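Local coordinates for protein (S)-2-haloacid dehalogenase IVA (Burkholderia cepacia, PDB 2NO4) that catalyses the hydrolytic dehalogenation of short-chain (S)-2-haloalkanoic acids to the corresponding (R)-2-hydroxyalkanoic acids, with inversion of configuration, at residues B[49-52]-B[53-56]; B[73-76]-B[77-81]; B[203-206]-B[207-211]. One frame throughout, in Å; residues are numbered along the deposited sequence. Where two conformers were deposited one is given.

Interaction 1. Residues B[49-52]-B[53-56]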
# COMPACT_ATOMS: atom_id res chain seq x y z
N LEU B 49 7.28 3.82 8.77
CA LEU B 49 6.01 4.49 8.39
C LEU B 49 6.19 5.40 7.18
O LEU B 49 5.31 5.41 6.31
CB LEU B 49 5.42 5.30 9.55
CG LEU B 49 4.06 5.97 9.32
CD1 LEU B 49 2.92 5.00 8.94
CD2 LEU B 49 3.71 6.71 10.61
N TRP B 50 7.29 6.16 7.14
CA TRP B 50 7.59 7.01 5.99
C TRP B 50 7.55 6.16 4.70
O TRP B 50 6.86 6.50 3.73
CB TRP B 50 8.96 7.64 6.16
CG TRP B 50 9.38 8.64 5.09
CD1 TRP B 50 8.65 9.15 4.07
CD2 TRP B 50 10.66 9.24 5.02
NE1 TRP B 50 9.42 10.04 3.33
CE2 TRP B 50 10.65 10.14 3.93
CE3 TRP B 50 11.82 9.14 5.81
CZ2 TRP B 50 11.78 10.89 3.57
CZ3 TRP B 50 12.96 9.92 5.46
CH2 TRP B 50 12.90 10.78 4.35
N ARG B 51 8.32 5.07 4.70
CA ARG B 51 8.40 4.18 3.56
C ARG B 51 7.04 3.57 3.17
O ARG B 51 6.67 3.57 2.00
CB ARG B 51 9.46 3.08 3.85
CG ARG B 51 9.49 1.92 2.82
CD ARG B 51 9.97 2.39 1.47
NE ARG B 51 10.31 1.28 0.59
CZ ARG B 51 10.55 1.41 -0.72
NH1 ARG B 51 10.48 2.60 -1.29
NH2 ARG B 51 10.85 0.34 -1.45
N GLN B 52 6.30 3.06 4.15
CA GLN B 52 5.01 2.43 3.93
C GLN B 52 4.00 3.41 3.31
O GLN B 52 3.27 3.05 2.37
CB GLN B 52 4.42 1.84 5.25
CG GLN B 52 3.02 1.09 5.06
CD GLN B 52 1.76 2.04 5.02
OE1 GLN B 52 1.71 3.03 5.75
NE2 GLN B 52 0.72 1.68 4.19
N ARG B 53 3.96 4.64 3.84
CA ARG B 53 3.00 5.63 3.34
C ARG B 53 3.40 6.15 1.95
O ARG B 53 2.53 6.40 1.13
CB ARG B 53 2.86 6.85 4.28
CG ARG B 53 1.83 6.68 5.37
CD ARG B 53 0.48 6.13 4.84
NE ARG B 53 -0.63 6.39 5.77
CZ ARG B 53 -0.95 5.63 6.83
NH1 ARG B 53 -1.96 5.97 7.60
NH2 ARG B 53 -0.25 4.53 7.15
N GLN B 54 4.70 6.29 1.72
CA GLN B 54 5.21 6.74 0.40
C GLN B 54 4.68 5.80 -0.68
O GLN B 54 4.15 6.25 -1.71
CB GLN B 54 6.73 6.82 0.39
CG GLN B 54 7.44 7.03 -0.98
CD GLN B 54 8.90 6.61 -0.91
OE1 GLN B 54 9.20 5.44 -0.62
NE2 GLN B 54 9.84 7.57 -1.15
N LEU B 55 4.80 4.50 -0.42
CA LEU B 55 4.36 3.45 -1.30
C LEU B 55 2.87 3.40 -1.34
O LEU B 55 2.32 3.35 -2.42
CB LEU B 55 4.95 2.09 -0.88
CG LEU B 55 6.45 1.99 -1.20
CD1 LEU B 55 6.94 0.62 -0.77
CD2 LEU B 55 6.75 2.33 -2.68
N GLU B 56 2.20 3.40 -0.16
CA GLU B 56 0.74 3.50 -0.17
C GLU B 56 0.23 4.61 -1.11
O GLU B 56 -0.67 4.37 -1.91
CB GLU B 56 0.17 3.79 1.23
CG GLU B 56 -1.31 4.21 1.16
CD GLU B 56 -1.95 4.41 2.53
OE1 GLU B 56 -1.58 3.69 3.48
OE2 GLU B 56 -2.83 5.28 2.67
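Q52 uses both ends of its amide, OE1 accepting from R53 and NE2 donating to E56. With CG anti to the backbone N (chi1 -178°) and a bend at chi2, the amide is turned down the helix: OE1 accepts from R53 NH2 at 2.8 Å, in the plane of that guanidinium, while NE2 donates to E56 OE1 at 3.1 Å, meeting the carboxylate from its anti side. Amide and guanidinium stand 82° apart, so the two groups meet edge-on and do not stack. Two bonds thus fix the rotation of the Q52 amide. R53 lies alongside L49, whose CD1 is 3.7 Å from R53 NH2, and its NE forms a salt bridge with E212 of the second subunit; E56 OE2 bonds Y213 of that subunit.

On another side of the helix lies R51, which binds the (S)-2-haloacid; a bend at chi2 (67°) carries its guanidinium along the helix to Q54 and L55. L55 CD1 sits over the centre of one guanidinium face, 3.6 Å above the plane, and Q54 OE1 accepts from R51 NH1 at 3.2 Å at the edge. The face is covered by a methyl and the edge held by an amide, an arrangement that probably helps position the substrate-binding group. Q54 NE2 is bonded to T74 and Y101.

Beneath these groups run the regular i to i+4 backbone bonds of helix 43-63. W50 packs against side chains of helices 30-33, 70-84 and 90-102, and its NE1 bonds the carbonyl of T74 on helix 70-84.

Interaction 2. Residues B[73-76]-B[77-81]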
# COMPACT_ATOMS: atom_id res chain seq x y z
N LEU B 73 5.04 12.86 -3.02
CA LEU B 73 4.56 11.79 -2.15
C LEU B 73 5.51 11.46 -0.99
O LEU B 73 5.04 11.13 0.12
CB LEU B 73 4.33 10.50 -2.95
CG LEU B 73 3.39 10.62 -4.16
CD1 LEU B 73 3.00 9.25 -4.69
CD2 LEU B 73 2.18 11.57 -3.94
N THR B 74 6.81 11.51 -1.26
CA THR B 74 7.86 11.30 -0.27
C THR B 74 7.73 12.37 0.84
O THR B 74 7.79 12.05 2.02
CB THR B 74 9.27 11.29 -0.93
OG1 THR B 74 9.29 10.27 -1.94
CG2 THR B 74 10.39 11.01 0.12
N ASP B 75 7.55 13.62 0.43
CA ASP B 75 7.35 14.76 1.31
C ASP B 75 6.08 14.59 2.18
O ASP B 75 6.12 14.70 3.41
CB ASP B 75 7.32 16.04 0.43
CG ASP B 75 7.36 17.33 1.25
OD1 ASP B 75 6.33 17.70 1.84
OD2 ASP B 75 8.43 17.96 1.30
N GLU B 76 4.95 14.30 1.53
CA GLU B 76 3.68 14.09 2.22
C GLU B 76 3.75 12.93 3.24
O GLU B 76 3.25 13.05 4.34
CB GLU B 76 2.56 13.84 1.21
CG GLU B 76 2.25 15.10 0.38
CD GLU B 76 1.32 14.83 -0.80
OE1 GLU B 76 1.09 13.65 -1.16
OE2 GLU B 76 0.84 15.84 -1.40
N ALA B 77 4.39 11.83 2.83
CA ALA B 77 4.59 10.66 3.70
C ALA B 77 5.47 10.98 4.90
O ALA B 77 5.20 10.51 6.02
CB ALA B 77 5.17 9.45 2.86
N LEU B 78 6.51 11.79 4.70
CA LEU B 78 7.39 12.15 5.80
C LEU B 78 6.66 13.06 6.77
O LEU B 78 6.78 12.89 7.97
CB LEU B 78 8.65 12.85 5.32
CG LEU B 78 9.65 13.35 6.40
CD1 LEU B 78 10.15 12.21 7.30
CD2 LEU B 78 10.82 14.10 5.73
N THR B 79 5.95 14.06 6.24
CA THR B 79 5.18 15.00 7.05
C THR B 79 4.19 14.24 7.92
O THR B 79 4.07 14.49 9.11
CB THR B 79 4.48 16.01 6.12
OG1 THR B 79 5.50 16.83 5.53
CG2 THR B 79 3.49 16.88 6.89
N PHE B 80 3.47 13.30 7.29
CA PHE B 80 2.55 12.42 8.00
C PHE B 80 3.24 11.61 9.11
O PHE B 80 2.69 11.50 10.22
CB PHE B 80 1.81 11.49 7.04
CG PHE B 80 0.91 10.55 7.73
CD1 PHE B 80 -0.36 10.96 8.14
CD2 PHE B 80 1.35 9.24 8.03
CE1 PHE B 80 -1.21 10.06 8.83
CE2 PHE B 80 0.51 8.35 8.71
CZ PHE B 80 -0.77 8.77 9.11
N ALA B 81 4.41 11.03 8.80
CA ALA B 81 5.13 10.19 9.76
C ALA B 81 5.66 11.02 10.93
O ALA B 81 5.57 10.61 12.10
CB ALA B 81 6.28 9.33 9.05
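T79 turns its hydroxyl back onto the preceding helical turn, where the carbonyl of D75 receives two donors from the same residue. T79 N approaches D75 O at 2.9 Å on a nearly straight line (N-H...O 169°), and T79 OG1 adds a second bond to D75 O at 3.1 Å from above the carbonyl plane. The hydroxyl can do this because OG1 lies beside its own backbone N (chi1 -68°), which leaves CG2 on the far side from that nitrogen. The carboxylate of D75 stays further off, OD1 being 3.9 Å from T79 OG1; K94 of helix 90-102 links the two, its NZ making a salt bridge to D75 OD1 and a hydrogen bond to T79 OG1.

E76 is likewise served from outside these residues: OE1 pairs with R61 and OE2 is bonded by Q72. The carbonyls of L73, T74 and E76 each take the amide four residues on, A77, L78 and F80 in turn, and T74 O also accepts from the W50 indole. T74 OG1 bonds F70 O and Q54.

A threonine hydroxyl bonded to the i-4 carbonyl is a familiar feature of alpha-helices, here within helix 70-84 of the helical cap region of this HAD-superfamily dehalogenase.

Interaction 3. Residues B[203-206]-B[207-211]. With SO4 (sulfate ion), chain L.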
# COMPACT_ATOMS: atom_id res chain seq x y z
N ARG B 203 14.87 -11.38 -7.69
CA ARG B 203 14.78 -10.70 -6.39
C ARG B 203 16.16 -10.61 -5.70
O ARG B 203 16.89 -11.60 -5.61
CB ARG B 203 13.83 -11.47 -5.48
CG ARG B 203 13.82 -10.85 -4.11
CD ARG B 203 12.57 -11.03 -3.42
NE ARG B 203 12.54 -10.21 -2.21
CZ ARG B 203 11.58 -10.32 -1.30
NH1 ARG B 203 10.62 -11.22 -1.45
NH2 ARG B 203 11.62 -9.57 -0.21
N ILE B 204 16.50 -9.40 -5.23
CA ILE B 204 17.57 -9.21 -4.24
C ILE B 204 16.89 -9.25 -2.86
O ILE B 204 16.18 -8.32 -2.50
CB ILE B 204 18.35 -7.90 -4.42
CG1 ILE B 204 18.66 -7.62 -5.90
CG2 ILE B 204 19.66 -7.91 -3.58
CD1 ILE B 204 19.54 -8.64 -6.58
N ASN B 205 17.08 -10.37 -2.16
CA ASN B 205 16.49 -10.60 -0.85
C ASN B 205 17.64 -10.64 0.14
O ASN B 205 18.23 -11.69 0.42
CB ASN B 205 15.66 -11.89 -0.86
CG ASN B 205 14.77 -12.03 0.35
OD1 ASN B 205 14.95 -11.34 1.37
ND2 ASN B 205 13.82 -12.95 0.27
N ARG B 206 18.01 -9.45 0.62
CA ARG B 206 19.19 -9.31 1.48
C ARG B 206 19.02 -9.99 2.85
O ARG B 206 19.98 -10.56 3.37
CB ARG B 206 19.50 -7.84 1.67
CG ARG B 206 20.13 -7.22 0.43
CD ARG B 206 20.47 -5.77 0.63
NE ARG B 206 20.98 -5.31 -0.65
CZ ARG B 206 20.25 -4.73 -1.60
NH1 ARG B 206 18.94 -4.52 -1.42
NH2 ARG B 206 20.83 -4.41 -2.75
N GLN B 207 17.83 -9.94 3.44
CA GLN B 207 17.63 -10.45 4.78
C GLN B 207 16.89 -11.79 4.80
O GLN B 207 16.62 -12.34 5.83
CB GLN B 207 16.88 -9.41 5.62
CG GLN B 207 17.63 -8.10 5.86
CD GLN B 207 16.77 -7.07 6.58
OE1 GLN B 207 16.90 -6.89 7.80
NE2 GLN B 207 15.87 -6.40 5.84
N GLY B 208 16.58 -12.33 3.64
CA GLY B 208 15.78 -13.57 3.55
C GLY B 208 14.33 -13.41 4.05
O GLY B 208 13.82 -14.25 4.80
N ASN B 209 13.67 -12.33 3.64
CA ASN B 209 12.25 -12.13 3.93
C ASN B 209 11.41 -13.20 3.26
O ASN B 209 11.85 -13.75 2.25
CB ASN B 209 11.80 -10.76 3.42
CG ASN B 209 12.56 -9.61 4.08
OD1 ASN B 209 12.85 -8.64 3.42
ND2 ASN B 209 12.91 -9.74 5.35
N PRO B 210 10.22 -13.50 3.82
CA PRO B 210 9.34 -14.52 3.29
C PRO B 210 8.88 -14.17 1.86
O PRO B 210 8.91 -12.98 1.46
CB PRO B 210 8.16 -14.54 4.30
CG PRO B 210 8.72 -13.95 5.52
CD PRO B 210 9.62 -12.86 5.01
N PRO B 211 8.51 -15.21 1.08
CA PRO B 211 8.07 -15.01 -0.32
C PRO B 211 6.66 -14.34 -0.36
O PRO B 211 5.86 -14.49 0.60
CB PRO B 211 8.02 -16.46 -0.87
CG PRO B 211 7.68 -17.29 0.37
CD PRO B 211 8.50 -16.63 1.49
S SO4 L . 24.47 -5.41 -1.83
O1 SO4 L . 25.21 -4.27 -2.42
O2 SO4 L . 23.89 -5.11 -0.50
O3 SO4 L . 23.45 -5.77 -2.79
O4 SO4 L . 25.37 -6.51 -1.54
O HOH W 1 8.90 -10.24 0.90
O HOH W 2 15.71 -8.25 2.73
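N205 and N209 grip each other through one amide group and the backbone of the turn. N205 OD1 accepts from N209 N at 2.8 Å, and N205 ND2 returns a bond to N209 O at 2.9 Å, the acceptor lying in the amide plane. A first torsion of -167° swings the N205 amide away from its own N and across the turn; ND2 also bonds Q221 and rests over the centre of one face of the R203 guanidinium, 3.8 Å above its plane.

Outside this compact part the contact is looser and solvent-mediated. One water accepts from R203 NH2 and donates to P210 O; another links Q207 N to N209 OD1. Q207 and G208 are exposed, the latter at positive phi.

R206 leads away from the turn. Its NE donates to sulfate O2 at 2.9 Å and its NH2 to O3, while S224, L225 and D109 also hold the ion, probably from the crystallisation liquor. Through NH2 the arginine also bonds T24 O, and its side chain lies about 8 Å from that of the nucleophile D20. The turn follows the C-terminal end of a parallel strand, where active sites of the Rossmann-like HAD fold lie.

Overall arrangement
The three contacts come in series along the chain, each local, none nesting or crossing. Interactions 1 and 2 lie on the consecutive helices 43-63 and 70-84, with centres about 8 Å apart, and touch through polar bonds of W50 and Q54 to T74 and through packing of Q54 on A77 and R53 on F80, joining two cap helices. The chain then runs through much of the parallel sheet before interaction 3, which closes a tight turn at the start of the loop from strand 200-204 to strand 220-222. It lies about 19 Å from interaction 1 and about 26 Å from interaction 2, centre to centre. All three reach the second subunit, interaction 2 through F80 alone.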